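Side-chain contacts in type IV pilus biogenesis protein PilB (Streptococcus sanguinis, PDB 7B7P), which is a bimodular type IV pilin with a von Willebrand factor A-like, metal-binding module and a direct role in adhesion: residues N235-N238 against T239-T243; K198-I201 against M202-L206. All coordinates share one frame; numbering follows the deposited sequence.

Overall arrangement
Interactions 1 and 2 are two local side-chain arrangements on neighbouring helices of the von Willebrand factor A-like module. Interaction 2 occupies the middle of helix 191-209; interaction 1, later in the chain, spans the end of the loop after strand 230-232 and the first turns of helix 238-245. Their centres are about 11 Å apart, and the two helices meet through hydrocarbon packing. I241 CD1 lies 3.7 Å from V200 CG1 and 4.0 Å from K204 CE, so the isoleucine tip meets both members of the V200/K204 pair of interaction 2. Deeper in the interface, I240 CG2 stands 4.1 Å from I203 CG2. Both contacts lie away from the magnesium-binding residues S173 and D284.

Interaction 1: residues N235-N238 against T239-T243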
ATOM      1  N   ASN A 235     -21.098   4.504   1.418  1.00 93.87           N
ATOM      2  CA  ASN A 235     -22.355   5.125   1.037  1.00 95.59           C
ATOM      3  C   ASN A 235     -22.757   4.774  -0.382  1.00 98.04           C
ATOM      4  O   ASN A 235     -23.713   5.355  -0.903  1.00 96.35           O
ATOM      5  CB  ASN A 235     -22.282   6.651   1.175  1.00 93.80           C
ATOM      6  CG  ASN A 235     -21.725   7.109   2.519  1.00101.58           C
ATOM      7  OD1 ASN A 235     -21.588   6.322   3.464  1.00102.05           O
ATOM      8  ND2 ASN A 235     -21.414   8.400   2.613  1.00100.34           N
ATOM      9  N   GLY A 236     -22.039   3.866  -1.034  1.00 95.56           N
ATOM     10  CA  GLY A 236     -22.422   3.502  -2.380  1.00 98.55           C
ATOM     11  C   GLY A 236     -21.308   3.405  -3.401  1.00100.98           C
ATOM     12  O   GLY A 236     -20.721   4.414  -3.814  1.00103.03           O
ATOM     13  N   THR A 237     -21.017   2.165  -3.807  1.00 99.59           N
ATOM     14  CA  THR A 237     -20.234   1.874  -5.002  1.00 97.62           C
ATOM     15  C   THR A 237     -20.825   2.528  -6.243  1.00 98.50           C
ATOM     16  O   THR A 237     -20.129   2.665  -7.255  1.00 92.39           O
ATOM     17  CB  THR A 237     -20.168   0.361  -5.224  1.00101.91           C
ATOM     18  OG1 THR A 237     -21.402  -0.083  -5.805  1.00106.61           O
ATOM     19  CG2 THR A 237     -19.971  -0.362  -3.900  1.00106.00           C
ATOM     20  N   ASN A 238     -22.071   2.991  -6.160  1.00101.16           N
ATOM     21  CA  ASN A 238     -22.898   3.176  -7.348  1.00 97.14           C
ATOM     22  C   ASN A 238     -22.499   4.410  -8.141  1.00 96.77           C
ATOM     23  O   ASN A 238     -22.464   4.375  -9.379  1.00 94.94           O
ATOM     24  CB  ASN A 238     -24.364   3.274  -6.933  1.00100.73           C
ATOM     25  CG  ASN A 238     -25.274   2.559  -7.881  1.00106.55           C
ATOM     26  OD1 ASN A 238     -25.666   3.105  -8.916  1.00110.00           O
ATOM     27  ND2 ASN A 238     -25.615   1.319  -7.544  1.00102.92           N
ATOM     28  N   THR A 239     -22.214   5.515  -7.453  1.00 95.41           N
ATOM     29  CA  THR A 239     -22.028   6.765  -8.174  1.00 97.47           C
ATOM     30  C   THR A 239     -20.721   6.771  -8.965  1.00 94.93           C
ATOM     31  O   THR A 239     -20.665   7.354 -10.055  1.00 93.43           O
ATOM     32  CB  THR A 239     -22.109   7.937  -7.195  1.00 96.14           C
ATOM     33  OG1 THR A 239     -20.811   8.220  -6.653  1.00100.59           O
ATOM     34  CG2 THR A 239     -23.061   7.585  -6.050  1.00 96.04           C
ATOM     35  N   ILE A 240     -19.674   6.109  -8.462  1.00 87.28           N
ATOM     36  CA  ILE A 240     -18.416   6.117  -9.204  1.00 89.93           C
ATOM     37  C   ILE A 240     -18.435   5.092 -10.339  1.00 88.32           C
ATOM     38  O   ILE A 240     -17.916   5.359 -11.432  1.00 83.68           O
ATOM     39  CB  ILE A 240     -17.214   5.911  -8.261  1.00 82.23           C
ATOM     40  CG1 ILE A 240     -15.922   5.942  -9.078  1.00 84.33           C
ATOM     41  CG2 ILE A 240     -17.331   4.606  -7.497  1.00 83.96           C
ATOM     42  CD1 ILE A 240     -14.754   6.582  -8.371  1.00 83.19           C
ATOM     43  N   ILE A 241     -19.031   3.914 -10.114  1.00 88.63           N
ATOM     44  CA  ILE A 241     -19.097   2.917 -11.181  1.00 85.33           C
ATOM     45  C   ILE A 241     -19.862   3.475 -12.369  1.00 86.07           C
ATOM     46  O   ILE A 241     -19.565   3.148 -13.525  1.00 84.60           O
ATOM     47  CB  ILE A 241     -19.733   1.613 -10.675  1.00 86.60           C
ATOM     48  CG1 ILE A 241     -18.840   0.938  -9.646  1.00 84.67           C
ATOM     49  CG2 ILE A 241     -19.985   0.656 -11.829  1.00 85.51           C
ATOM     50  CD1 ILE A 241     -19.314  -0.458  -9.281  1.00 85.89           C
ATOM     51  N   ALA A 242     -20.842   4.340 -12.105  1.00 87.85           N
ATOM     52  CA  ALA A 242     -21.539   5.014 -13.191  1.00 89.14           C
ATOM     53  C   ALA A 242     -20.581   5.874 -14.004  1.00 84.04           C
ATOM     54  O   ALA A 242     -20.635   5.876 -15.240  1.00 85.15           O
ATOM     55  CB  ALA A 242     -22.687   5.858 -12.630  1.00 91.08           C
ATOM     56  N   THR A 243     -19.692   6.609 -13.326  1.00 85.48           N
ATOM     57  CA  THR A 243     -18.716   7.438 -14.033  1.00 87.01           C
ATOM     58  C   THR A 243     -17.769   6.591 -14.877  1.00 85.10           C
ATOM     59  O   THR A 243     -17.530   6.889 -16.055  1.00 85.76           O
ATOM     60  CB  THR A 243     -17.907   8.279 -13.049  1.00 88.20           C
ATOM     61  OG1 THR A 243     -18.751   8.734 -11.982  1.00 92.35           O
ATOM     62  CG2 THR A 243     -17.298   9.476 -13.771  1.00 83.86           C
TER
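The flat peptide carbonyl of T237 has an isoleucine branch on each face: I240 CG2 lies 3.4 Å from T237 O on one side of its plane, and I241 CG1 lies 3.2 Å from the same oxygen on the other. Between them I241 N gives T237 O a weak hydrogen bond of 3.3 Å. Placing CG1 of I241 opposite the carbonyl carbon (chi1 -67°) turns that branch back along the chain. Its CD1 then runs alongside the T237 side chain, 4.1 Å from OG1, and the two side chains point the same way. The next carbonyl is met by A242, whose N donates to N238 O at 3.2 Å while its CB rests 3.6 Å from that oxygen. Within the helix, the T243 hydroxyl donates to T239 O (OG1 to O 3.0 Å), next to a weak backbone bond between the same two residues. G236, just upstream, takes a positive phi of 135°, a backbone shape glycine accepts readily. T239 and I240 also reach Q227 on strand 223-228. Loop-to-helix entry of this kind, with i to i+4 bonds starting the first turn, here opens a surface helix of the von Willebrand factor A-like domain.

Interaction 2: residues K198-I201 against M202-L206; sequences KSVI and MIKDL
K198 to L206 form unbroken alpha-helix, with i to i+4 backbone bonds from K198 O to M202 N through I201 O to D205 N, and with I203 N shared between S199 O, at 2.9 Å, and a second, weak bond to V200 O. V200 and K204 run side by side, one turn apart, on the side turned to helix 238-245. The lysine chain leaves with CG beside its own backbone N (chi1 -64°), passes the helix with CD 3.7 Å from V200 O, then bends over its last two torsions to bring NZ within 3.8 Å of V200 CG1. CG1 is the branch that meets it because chi1 of 173° sets it opposite the valine's N. This approach of NZ to CG1 is plain van der Waals packing. One turn on from S199, I203 CG1 lies 3.4 Å from S199 O, and M202 CB is 3.5 Å from that oxygen. S199 OG is held one turn back by L195 O, and K198 NZ is hydrogen-bonded to Q406. Helix 402-424 packs on K198, I201, M202 and D205, while S199 and V200 face I244 of helix 238-245. Beneath, M202, I203 and L206 meet F166 of strand 162-169, and I203 also touches V214 of strand 212-219, seating the helix on the central sheet.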
ATOM      1  N   LYS A 198     -12.053  -3.564 -15.486  1.00 75.82           N
ATOM      2  CA  LYS A 198     -11.191  -4.039 -14.404  1.00 74.93           C
ATOM      3  C   LYS A 198     -11.119  -3.062 -13.236  1.00 72.84           C
ATOM      4  O   LYS A 198     -10.821  -3.477 -12.105  1.00 73.45           O
ATOM      5  CB  LYS A 198      -9.779  -4.327 -14.926  1.00 69.64           C
ATOM      6  CG  LYS A 198      -9.683  -5.519 -15.863  1.00 76.56           C
ATOM      7  CD  LYS A 198     -10.357  -6.754 -15.266  1.00 76.47           C
ATOM      8  CE  LYS A 198     -10.133  -7.988 -16.132  1.00 75.40           C
ATOM      9  NZ  LYS A 198     -11.033  -9.112 -15.709  1.00 75.45           N
ATOM     10  N   SER A 199     -11.376  -1.778 -13.466  1.00 73.71           N
ATOM     11  CA  SER A 199     -11.373  -0.859 -12.336  1.00 77.49           C
ATOM     12  C   SER A 199     -12.720  -0.824 -11.615  1.00 76.11           C
ATOM     13  O   SER A 199     -12.752  -0.579 -10.400  1.00 74.64           O
ATOM     14  CB  SER A 199     -10.934   0.545 -12.786  1.00 68.56           C
ATOM     15  OG  SER A 199     -11.832   1.126 -13.708  1.00 67.76           O
ATOM     16  N   VAL A 200     -13.820  -1.112 -12.316  1.00 76.77           N
ATOM     17  CA  VAL A 200     -15.087  -1.395 -11.634  1.00 76.54           C
ATOM     18  C   VAL A 200     -14.902  -2.526 -10.622  1.00 79.45           C
ATOM     19  O   VAL A 200     -15.300  -2.412  -9.456  1.00 81.28           O
ATOM     20  CB  VAL A 200     -16.191  -1.722 -12.656  1.00 78.86           C
ATOM     21  CG1 VAL A 200     -17.471  -2.179 -11.942  1.00 85.72           C
ATOM     22  CG2 VAL A 200     -16.491  -0.514 -13.523  1.00 77.42           C
ATOM     23  N   ILE A 201     -14.261  -3.624 -11.048  1.00 79.42           N
ATOM     24  CA  ILE A 201     -13.940  -4.721 -10.130  1.00 73.18           C
ATOM     25  C   ILE A 201     -13.101  -4.218  -8.959  1.00 80.23           C
ATOM     26  O   ILE A 201     -13.345  -4.574  -7.797  1.00 85.25           O
ATOM     27  CB  ILE A 201     -13.230  -5.859 -10.887  1.00 79.21           C
ATOM     28  CG1 ILE A 201     -14.166  -6.480 -11.930  1.00 80.58           C
ATOM     29  CG2 ILE A 201     -12.707  -6.925  -9.927  1.00 78.73           C
ATOM     30  CD1 ILE A 201     -13.633  -7.759 -12.530  1.00 73.00           C
ATOM     31  N   MET A 202     -12.097  -3.378  -9.246  1.00 78.74           N
ATOM     32  CA  MET A 202     -11.190  -2.913  -8.197  1.00 77.71           C
ATOM     33  C   MET A 202     -11.929  -2.075  -7.155  1.00 75.87           C
ATOM     34  O   MET A 202     -11.606  -2.131  -5.961  1.00 74.15           O
ATOM     35  CB  MET A 202     -10.031  -2.122  -8.830  1.00 75.11           C
ATOM     36  CG  MET A 202      -9.255  -1.221  -7.901  1.00 68.26           C
ATOM     37  SD  MET A 202      -8.439  -2.110  -6.559  1.00 81.86           S
ATOM     38  CE  MET A 202      -6.823  -1.316  -6.542  1.00 71.10           C
ATOM     39  N   ILE A 203     -12.937  -1.312  -7.590  1.00 75.37           N
ATOM     40  CA  ILE A 203     -13.731  -0.503  -6.663  1.00 79.16           C
ATOM     41  C   ILE A 203     -14.521  -1.398  -5.704  1.00 81.85           C
ATOM     42  O   ILE A 203     -14.507  -1.197  -4.483  1.00 78.25           O
ATOM     43  CB  ILE A 203     -14.667   0.439  -7.444  1.00 78.88           C
ATOM     44  CG1 ILE A 203     -13.887   1.599  -8.070  1.00 77.39           C
ATOM     45  CG2 ILE A 203     -15.784   0.954  -6.529  1.00 82.43           C
ATOM     46  CD1 ILE A 203     -13.063   2.401  -7.093  1.00 78.16           C
ATOM     47  N   LYS A 204     -15.239  -2.390  -6.244  1.00 79.86           N
ATOM     48  CA  LYS A 204     -15.982  -3.302  -5.380  1.00 80.13           C
ATOM     49  C   LYS A 204     -15.050  -4.017  -4.411  1.00 85.66           C
ATOM     50  O   LYS A 204     -15.403  -4.243  -3.246  1.00 91.23           O
ATOM     51  CB  LYS A 204     -16.764  -4.305  -6.219  1.00 81.71           C
ATOM     52  CG  LYS A 204     -17.839  -3.669  -7.095  1.00 86.54           C
ATOM     53  CD  LYS A 204     -18.153  -4.542  -8.315  1.00 88.31           C
ATOM     54  CE  LYS A 204     -19.624  -4.450  -8.699  1.00 84.86           C
ATOM     55  NZ  LYS A 204     -19.819  -4.534 -10.174  1.00 87.12           N
ATOM     56  N   ASP A 205     -13.834  -4.345  -4.859  1.00 82.49           N
ATOM     57  CA  ASP A 205     -12.870  -4.965  -3.959  1.00 83.45           C
ATOM     58  C   ASP A 205     -12.409  -3.993  -2.872  1.00 85.32           C
ATOM     59  O   ASP A 205     -12.271  -4.385  -1.707  1.00 86.99           O
ATOM     60  CB  ASP A 205     -11.682  -5.506  -4.757  1.00 81.24           C
ATOM     61  CG  ASP A 205     -10.957  -6.622  -4.032  1.00 89.70           C
ATOM     62  OD1 ASP A 205     -11.570  -7.213  -3.108  1.00 97.22           O
ATOM     63  OD2 ASP A 205      -9.785  -6.911  -4.377  1.00 91.20           O
ATOM     64  N   LEU A 206     -12.161  -2.723  -3.229  1.00 84.99           N
ATOM     65  CA  LEU A 206     -11.791  -1.729  -2.218  1.00 82.95           C
ATOM     66  C   LEU A 206     -12.920  -1.509  -1.218  1.00 85.35           C
ATOM     67  O   LEU A 206     -12.663  -1.311  -0.023  1.00 84.49           O
ATOM     68  CB  LEU A 206     -11.421  -0.400  -2.875  1.00 81.24           C
ATOM     69  CG  LEU A 206     -10.060  -0.264  -3.563  1.00 75.42           C
ATOM     70  CD1 LEU A 206      -9.931   1.141  -4.103  1.00 76.69           C
ATOM     71  CD2 LEU A 206      -8.912  -0.599  -2.635  1.00 74.03           C
TER